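Local coordinates for protein alpha-glucosidase (Pseudoalteromonas sp. K8, PDB 5HQA) that hydrolyses alpha-glucosides as a chloride-activated, calcium-binding member of glycoside hydrolase family 97, at residues A[294-306]-A[534-548]. Numbering follows the deposited sequence.
Sequences KYYMDFAAKYGFD and PKNYLAKPDAFQFIQ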
loop_
_atom_site.group_PDB
_atom_site.type_symbol
_atom_site.label_atom_id
_atom_site.label_comp_id
_atom_site.label_asym_id
_atom_site.label_seq_id
_atom_site.Cartn_x
_atom_site.Cartn_y
_atom_site.Cartn_z
ATOM N N LYS A 294 -5.755 -19.613 -22.589
ATOM C CA LYS A 294 -4.872 -20.769 -22.710
ATOM C C LYS A 294 -3.499 -20.364 -23.226
ATOM O O LYS A 294 -2.478 -20.926 -22.809
ATOM C CB LYS A 294 -5.492 -21.816 -23.634
ATOM C CG LYS A 294 -6.674 -22.565 -23.038
ATOM C CD LYS A 294 -7.156 -23.668 -23.977
ATOM C CE LYS A 294 -8.170 -24.568 -23.283
ATOM N NZ LYS A 294 -8.660 -25.687 -24.150
ATOM N N TYR A 295 -3.455 -19.398 -24.145
ATOM C CA TYR A 295 -2.175 -18.911 -24.645
ATOM C C TYR A 295 -1.359 -18.278 -23.524
ATOM O O TYR A 295 -0.151 -18.524 -23.410
ATOM C CB TYR A 295 -2.414 -17.925 -25.789
ATOM C CG TYR A 295 -1.236 -17.042 -26.140
ATOM C CD1 TYR A 295 -0.235 -17.483 -26.997
ATOM C CD2 TYR A 295 -1.147 -15.750 -25.637
ATOM C CE1 TYR A 295 0.836 -16.666 -27.327
ATOM C CE2 TYR A 295 -0.086 -14.927 -25.955
ATOM C CZ TYR A 295 0.907 -15.386 -26.799
ATOM O OH TYR A 295 1.961 -14.548 -27.112
ATOM N N TYR A 296 -2.002 -17.474 -22.674
ATOM C CA TYR A 296 -1.288 -16.885 -21.541
ATOM C C TYR A 296 -0.856 -17.953 -20.539
ATOM O O TYR A 296 0.244 -17.874 -19.976
ATOM C CB TYR A 296 -2.159 -15.826 -20.859
ATOM C CG TYR A 296 -2.052 -14.444 -21.476
ATOM C CD1 TYR A 296 -2.574 -14.179 -22.737
ATOM C CD2 TYR A 296 -1.431 -13.403 -20.788
ATOM C CE1 TYR A 296 -2.476 -12.916 -23.296
ATOM C CE2 TYR A 296 -1.329 -12.133 -21.343
ATOM C CZ TYR A 296 -1.853 -11.901 -22.595
ATOM O OH TYR A 296 -1.754 -10.646 -23.153
ATOM N N MET A 297 -1.703 -18.960 -20.296
ATOM C CA MET A 297 -1.326 -20.016 -19.360
ATOM C C MET A 297 -0.125 -20.797 -19.865
ATOM O O MET A 297 0.756 -21.167 -19.077
ATOM C CB MET A 297 -2.503 -20.958 -19.110
ATOM C CG MET A 297 -3.535 -20.368 -18.166
ATOM S SD MET A 297 -5.102 -21.257 -18.255
ATOM C CE MET A 297 -5.250 -21.849 -16.618
ATOM N N ASP A 298 -0.074 -21.066 -21.173
ATOM C CA ASP A 298 1.089 -21.734 -21.753
ATOM C C ASP A 298 2.351 -20.921 -21.508
ATOM O O ASP A 298 3.389 -21.463 -21.120
ATOM C CB ASP A 298 0.892 -21.956 -23.255
ATOM C CG ASP A 298 -0.165 -23.003 -23.565
ATOM O OD1 ASP A 298 -0.432 -23.870 -22.703
ATOM O OD2 ASP A 298 -0.716 -22.968 -24.690
ATOM N N PHE A 299 2.273 -19.611 -21.740
ATOM C CA PHE A 299 3.415 -18.737 -21.498
ATOM C C PHE A 299 3.808 -18.756 -20.028
ATOM O O PHE A 299 4.992 -18.884 -19.691
ATOM C CB PHE A 299 3.074 -17.313 -21.957
ATOM C CG PHE A 299 4.201 -16.323 -21.793
ATOM C CD1 PHE A 299 5.117 -16.121 -22.814
ATOM C CD2 PHE A 299 4.328 -15.578 -20.622
ATOM C CE1 PHE A 299 6.146 -15.206 -22.670
ATOM C CE2 PHE A 299 5.358 -14.665 -20.471
ATOM C CZ PHE A 299 6.270 -14.477 -21.502
ATOM N N ALA A 300 2.823 -18.623 -19.135
ATOM C CA ALA A 300 3.111 -18.644 -17.704
ATOM C C ALA A 300 3.774 -19.951 -17.291
ATOM O O ALA A 300 4.736 -19.949 -16.512
ATOM C CB ALA A 300 1.830 -18.420 -16.902
ATOM N N ALA A 301 3.287 -21.080 -17.813
ATOM C CA ALA A 301 3.883 -22.363 -17.456
ATOM C C ALA A 301 5.328 -22.451 -17.933
ATOM O O ALA A 301 6.194 -22.977 -17.224
ATOM C CB ALA A 301 3.055 -23.512 -18.033
ATOM N N LYS A 302 5.611 -21.931 -19.128
ATOM C CA LYS A 302 6.957 -22.052 -19.674
ATOM C C LYS A 302 7.948 -21.146 -18.948
ATOM O O LYS A 302 9.116 -21.520 -18.778
ATOM C CB LYS A 302 6.940 -21.746 -21.173
ATOM C CG LYS A 302 8.300 -21.796 -21.841
ATOM C CD LYS A 302 8.185 -21.688 -23.353
ATOM C CE LYS A 302 9.559 -21.809 -24.007
ATOM N NZ LYS A 302 9.442 -21.982 -25.480
ATOM N N TYR A 303 7.512 -19.970 -18.496
ATOM C CA TYR A 303 8.442 -18.965 -17.998
ATOM C C TYR A 303 8.361 -18.749 -16.493
ATOM O O TYR A 303 9.021 -17.846 -15.974
ATOM C CB TYR A 303 8.236 -17.656 -18.763
ATOM C CG TYR A 303 8.698 -17.805 -20.193
ATOM C CD1 TYR A 303 10.054 -17.860 -20.495
ATOM C CD2 TYR A 303 7.788 -17.938 -21.237
ATOM C CE1 TYR A 303 10.495 -18.013 -21.800
ATOM C CE2 TYR A 303 8.223 -18.100 -22.553
ATOM C CZ TYR A 303 9.578 -18.134 -22.823
ATOM O OH TYR A 303 10.028 -18.289 -24.113
ATOM N N GLY A 304 7.586 -19.559 -15.776
ATOM C CA GLY A 304 7.649 -19.553 -14.329
ATOM C C GLY A 304 6.722 -18.589 -13.618
ATOM O O GLY A 304 7.093 -18.030 -12.582
ATOM N N PHE A 305 5.509 -18.399 -14.131
ATOM C CA PHE A 305 4.523 -17.544 -13.488
ATOM C C PHE A 305 3.397 -18.393 -12.914
ATOM O O PHE A 305 2.995 -19.394 -13.513
ATOM C CB PHE A 305 3.994 -16.499 -14.471
ATOM C CG PHE A 305 5.050 -15.524 -14.901
ATOM C CD1 PHE A 305 5.876 -15.807 -15.975
ATOM C CD2 PHE A 305 5.256 -14.352 -14.189
ATOM C CE1 PHE A 305 6.875 -14.926 -16.353
ATOM C CE2 PHE A 305 6.253 -13.460 -14.564
ATOM C CZ PHE A 305 7.064 -13.748 -15.646
ATOM N N ASP A 306 2.906 -17.993 -11.737
ATOM C CA ASP A 306 1.971 -18.823 -10.984
ATOM C C ASP A 306 0.541 -18.732 -11.499
ATOM O O ASP A 306 -0.236 -19.677 -11.313
ATOM C CB ASP A 306 1.977 -18.427 -9.505
ATOM C CG ASP A 306 3.278 -18.759 -8.814
ATOM O OD1 ASP A 306 4.020 -19.627 -9.313
ATOM O OD2 ASP A 306 3.551 -18.158 -7.753
ATOM N N PRO A 534 2.874 -10.879 -23.554
ATOM C CA PRO A 534 3.924 -11.913 -23.642
ATOM C C PRO A 534 4.913 -11.709 -24.782
ATOM O O PRO A 534 6.121 -11.890 -24.578
ATOM C CB PRO A 534 3.113 -13.203 -23.812
ATOM C CG PRO A 534 1.829 -12.907 -23.073
ATOM C CD PRO A 534 1.533 -11.461 -23.367
ATOM N N LYS A 535 4.447 -11.316 -25.970
ATOM C CA LYS A 535 5.370 -11.161 -27.091
ATOM C C LYS A 535 6.437 -10.115 -26.799
ATOM O O LYS A 535 7.542 -10.189 -27.352
ATOM C CB LYS A 535 4.607 -10.797 -28.363
ATOM C CG LYS A 535 3.940 -9.440 -28.307
ATOM C CD LYS A 535 3.220 -9.122 -29.615
ATOM C CE LYS A 535 2.567 -7.749 -29.547
ATOM N NZ LYS A 535 1.853 -7.404 -30.807
ATOM N N ASN A 536 6.134 -9.139 -25.939
ATOM C CA ASN A 536 7.122 -8.109 -25.641
ATOM C C ASN A 536 8.224 -8.636 -24.732
ATOM O O ASN A 536 9.355 -8.141 -24.779
ATOM C CB ASN A 536 6.427 -6.894 -25.042
ATOM C CG ASN A 536 5.576 -6.183 -26.065
ATOM O OD1 ASN A 536 5.889 -6.229 -27.254
ATOM N ND2 ASN A 536 4.490 -5.543 -25.624
ATOM N N TYR A 537 7.925 -9.651 -23.921
ATOM C CA TYR A 537 8.978 -10.307 -23.152
ATOM C C TYR A 537 9.815 -11.216 -24.042
ATOM O O TYR A 537 11.041 -11.284 -23.892
ATOM C CB TYR A 537 8.360 -11.093 -22.000
ATOM C CG TYR A 537 7.711 -10.198 -20.975
ATOM C CD1 TYR A 537 8.423 -9.157 -20.389
ATOM C CD2 TYR A 537 6.384 -10.375 -20.603
ATOM C CE1 TYR A 537 7.841 -8.328 -19.447
ATOM C CE2 TYR A 537 5.789 -9.542 -19.659
ATOM C CZ TYR A 537 6.528 -8.524 -19.085
ATOM O OH TYR A 537 5.959 -7.690 -18.139
ATOM N N LEU A 538 9.170 -11.926 -24.972
ATOM C CA LEU A 538 9.902 -12.793 -25.891
ATOM C C LEU A 538 10.870 -12.008 -26.768
ATOM O O LEU A 538 11.851 -12.580 -27.263
ATOM C CB LEU A 538 8.921 -13.579 -26.765
ATOM C CG LEU A 538 7.979 -14.541 -26.035
ATOM C CD1 LEU A 538 7.008 -15.199 -27.015
ATOM C CD2 LEU A 538 8.774 -15.581 -25.285
ATOM N N ALA A 539 10.619 -10.714 -26.967
ATOM C CA ALA A 539 11.531 -9.881 -27.740
ATOM C C ALA A 539 12.801 -9.530 -26.973
ATOM O O ALA A 539 13.790 -9.132 -27.598
ATOM C CB ALA A 539 10.823 -8.593 -28.180
ATOM N N LYS A 540 12.796 -9.650 -25.640
ATOM C CA LYS A 540 13.928 -9.237 -24.806
ATOM C C LYS A 540 14.219 -10.308 -23.757
ATOM O O LYS A 540 14.102 -10.068 -22.551
ATOM C CB LYS A 540 13.640 -7.893 -24.137
ATOM C CG LYS A 540 13.384 -6.723 -25.100
ATOM C CD LYS A 540 13.211 -5.429 -24.300
ATOM C CE LYS A 540 13.171 -4.191 -25.184
ATOM N NZ LYS A 540 11.859 -4.035 -25.859
ATOM N N PRO A 541 14.630 -11.505 -24.185
ATOM C CA PRO A 541 14.782 -12.598 -23.213
ATOM C C PRO A 541 15.882 -12.376 -22.182
ATOM O O PRO A 541 15.752 -12.867 -21.051
ATOM C CB PRO A 541 15.068 -13.824 -24.097
ATOM C CG PRO A 541 15.494 -13.280 -25.403
ATOM C CD PRO A 541 14.834 -11.962 -25.571
ATOM N N ASP A 542 16.965 -11.668 -22.515
ATOM C CA ASP A 542 18.019 -11.472 -21.522
ATOM C C ASP A 542 17.526 -10.601 -20.375
ATOM O O ASP A 542 17.751 -10.916 -19.198
ATOM C CB ASP A 542 19.256 -10.861 -22.168
ATOM C CG ASP A 542 19.955 -11.833 -23.120
ATOM O OD1 ASP A 542 19.971 -13.058 -22.840
ATOM O OD2 ASP A 542 20.490 -11.372 -24.152
ATOM N N ALA A 543 16.856 -9.494 -20.703
ATOM C CA ALA A 543 16.260 -8.661 -19.665
ATOM C C ALA A 543 15.173 -9.419 -18.921
ATOM O O ALA A 543 15.031 -9.283 -17.699
ATOM C CB ALA A 543 15.689 -7.382 -20.284
ATOM N N PHE A 544 14.388 -10.220 -19.647
ATOM C CA PHE A 544 13.290 -10.958 -19.031
ATOM C C PHE A 544 13.791 -11.934 -17.975
ATOM O O PHE A 544 13.048 -12.279 -17.046
ATOM C CB PHE A 544 12.507 -11.697 -20.121
ATOM C CG PHE A 544 11.192 -12.275 -19.654
ATOM C CD1 PHE A 544 10.329 -11.529 -18.866
ATOM C CD2 PHE A 544 10.807 -13.553 -20.046
ATOM C CE1 PHE A 544 9.116 -12.054 -18.460
ATOM C CE2 PHE A 544 9.594 -14.087 -19.641
ATOM C CZ PHE A 544 8.753 -13.337 -18.842
ATOM N N GLN A 545 15.048 -12.381 -18.091
ATOM C CA GLN A 545 15.590 -13.331 -17.121
ATOM C C GLN A 545 15.540 -12.781 -15.697
ATOM O O GLN A 545 15.324 -13.546 -14.746
ATOM C CB GLN A 545 17.024 -13.712 -17.496
ATOM C CG GLN A 545 17.588 -14.859 -16.663
ATOM C CD GLN A 545 16.844 -16.162 -16.897
ATOM O OE1 GLN A 545 16.753 -16.653 -18.027
ATOM N NE2 GLN A 545 16.298 -16.728 -15.826
ATOM N N PHE A 546 15.714 -11.467 -15.516
ATOM C CA PHE A 546 15.629 -10.939 -14.158
ATOM C C PHE A 546 14.236 -11.132 -13.577
ATOM O O PHE A 546 14.089 -11.495 -12.404
ATOM C CB PHE A 546 16.001 -9.462 -14.091
ATOM C CG PHE A 546 15.992 -8.941 -12.685
ATOM C CD1 PHE A 546 17.044 -9.241 -11.823
ATOM C CD2 PHE A 546 14.910 -8.215 -12.197
ATOM C CE1 PHE A 546 17.034 -8.795 -10.499
ATOM C CE2 PHE A 546 14.892 -7.767 -10.880
ATOM C CZ PHE A 546 15.956 -8.062 -10.030
ATOM N N ILE A 547 13.198 -10.877 -14.376
ATOM C CA ILE A 547 11.833 -11.057 -13.895
ATOM C C ILE A 547 11.566 -12.526 -13.595
ATOM O O ILE A 547 10.891 -12.863 -12.616
ATOM C CB ILE A 547 10.830 -10.493 -14.919
ATOM C CG1 ILE A 547 11.086 -9.003 -15.135
ATOM C CG2 ILE A 547 9.398 -10.727 -14.451
ATOM C CD1 ILE A 547 10.114 -8.338 -16.125
ATOM N N GLN A 548 12.095 -13.426 -14.429
ATOM C CA GLN A 548 11.946 -14.848 -14.153
ATOM C C GLN A 548 12.634 -15.239 -12.857
ATOM O O GLN A 548 12.156 -16.127 -12.146
ATOM C CB GLN A 548 12.516 -15.672 -15.298
ATOM C CG GLN A 548 11.729 -15.573 -16.585
ATOM C CD GLN A 548 12.403 -16.349 -17.687
ATOM O OE1 GLN A 548 13.234 -15.812 -18.412
ATOM N NE2 GLN A 548 12.079 -17.629 -17.795
HETATM O O HOH W 1 1.466 -11.460 -26.832
HETATM O O HOH W 2 11.849 -19.552 -15.413
HETATM O O HOH W 3 10.710 -18.140 -13.339
HETATM O O HOH W 4 9.607 -17.739 -10.658
#
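Pro534 meets three aromatic side chains of helix 294-303 and illustrates how helices can be joined by aromatic and apolar side chains without a direct hydrogen bond. Its CB stands over the centre of the Phe299 ring, a CH-pi contact 3.7 Å from the centroid, while its CG lies over a face of Tyr296, offset toward the rim. The Tyr295 hydroxyl approaches Pro534 CB and shares a water with the backbone N of Lys535. At Tyr537, CB reaches the edge of Phe299; its OH hydrogen-bonds Gly493 O, outside the two segments. Leu538 CD2 is wedged between two rings, lying near the plane of Phe299 at its edge and 3.2 Å from Tyr303 OH.

Beyond the turn, Phe544 enters the aromatic cluster. Its edge points toward the face of Tyr303 in an offset edge-to-face pair, with planes at 62°, whereas it meets Phe305 rim to rim, CZ lying 3.5 Å from Phe305 CE1. Ile547 CG2 adds to that same Phe305 edge. Finally, Gln548 extends its amide so that NE2 lies in the plane of the Tyr303 ring, 3.4 Å from CD1, and a water lies within hydrogen-bonding distance of both Gln548 O and Tyr303 O.

Phe299 sits as a knob among Pro534, Tyr537, Leu538 and Phe544, its ring put there by a chi1 of -178° that places CG anti to the backbone N; Tyr303 CD2 lies over the face opposite the proline, toward its rim. Replacing Phe299 by an alanine would probably leave Pro534 CB without its CH-pi partner and open a gap beside Leu538 and Phe544. Helix 294-303 and the turn after it are thus joined to two short helices at one flank of the TIM-barrel domain, away from the sugar and metal sites, mainly by dispersion and CH-pi contacts, with a water bridge at the Tyr295 end and less certain water contacts near Gln548.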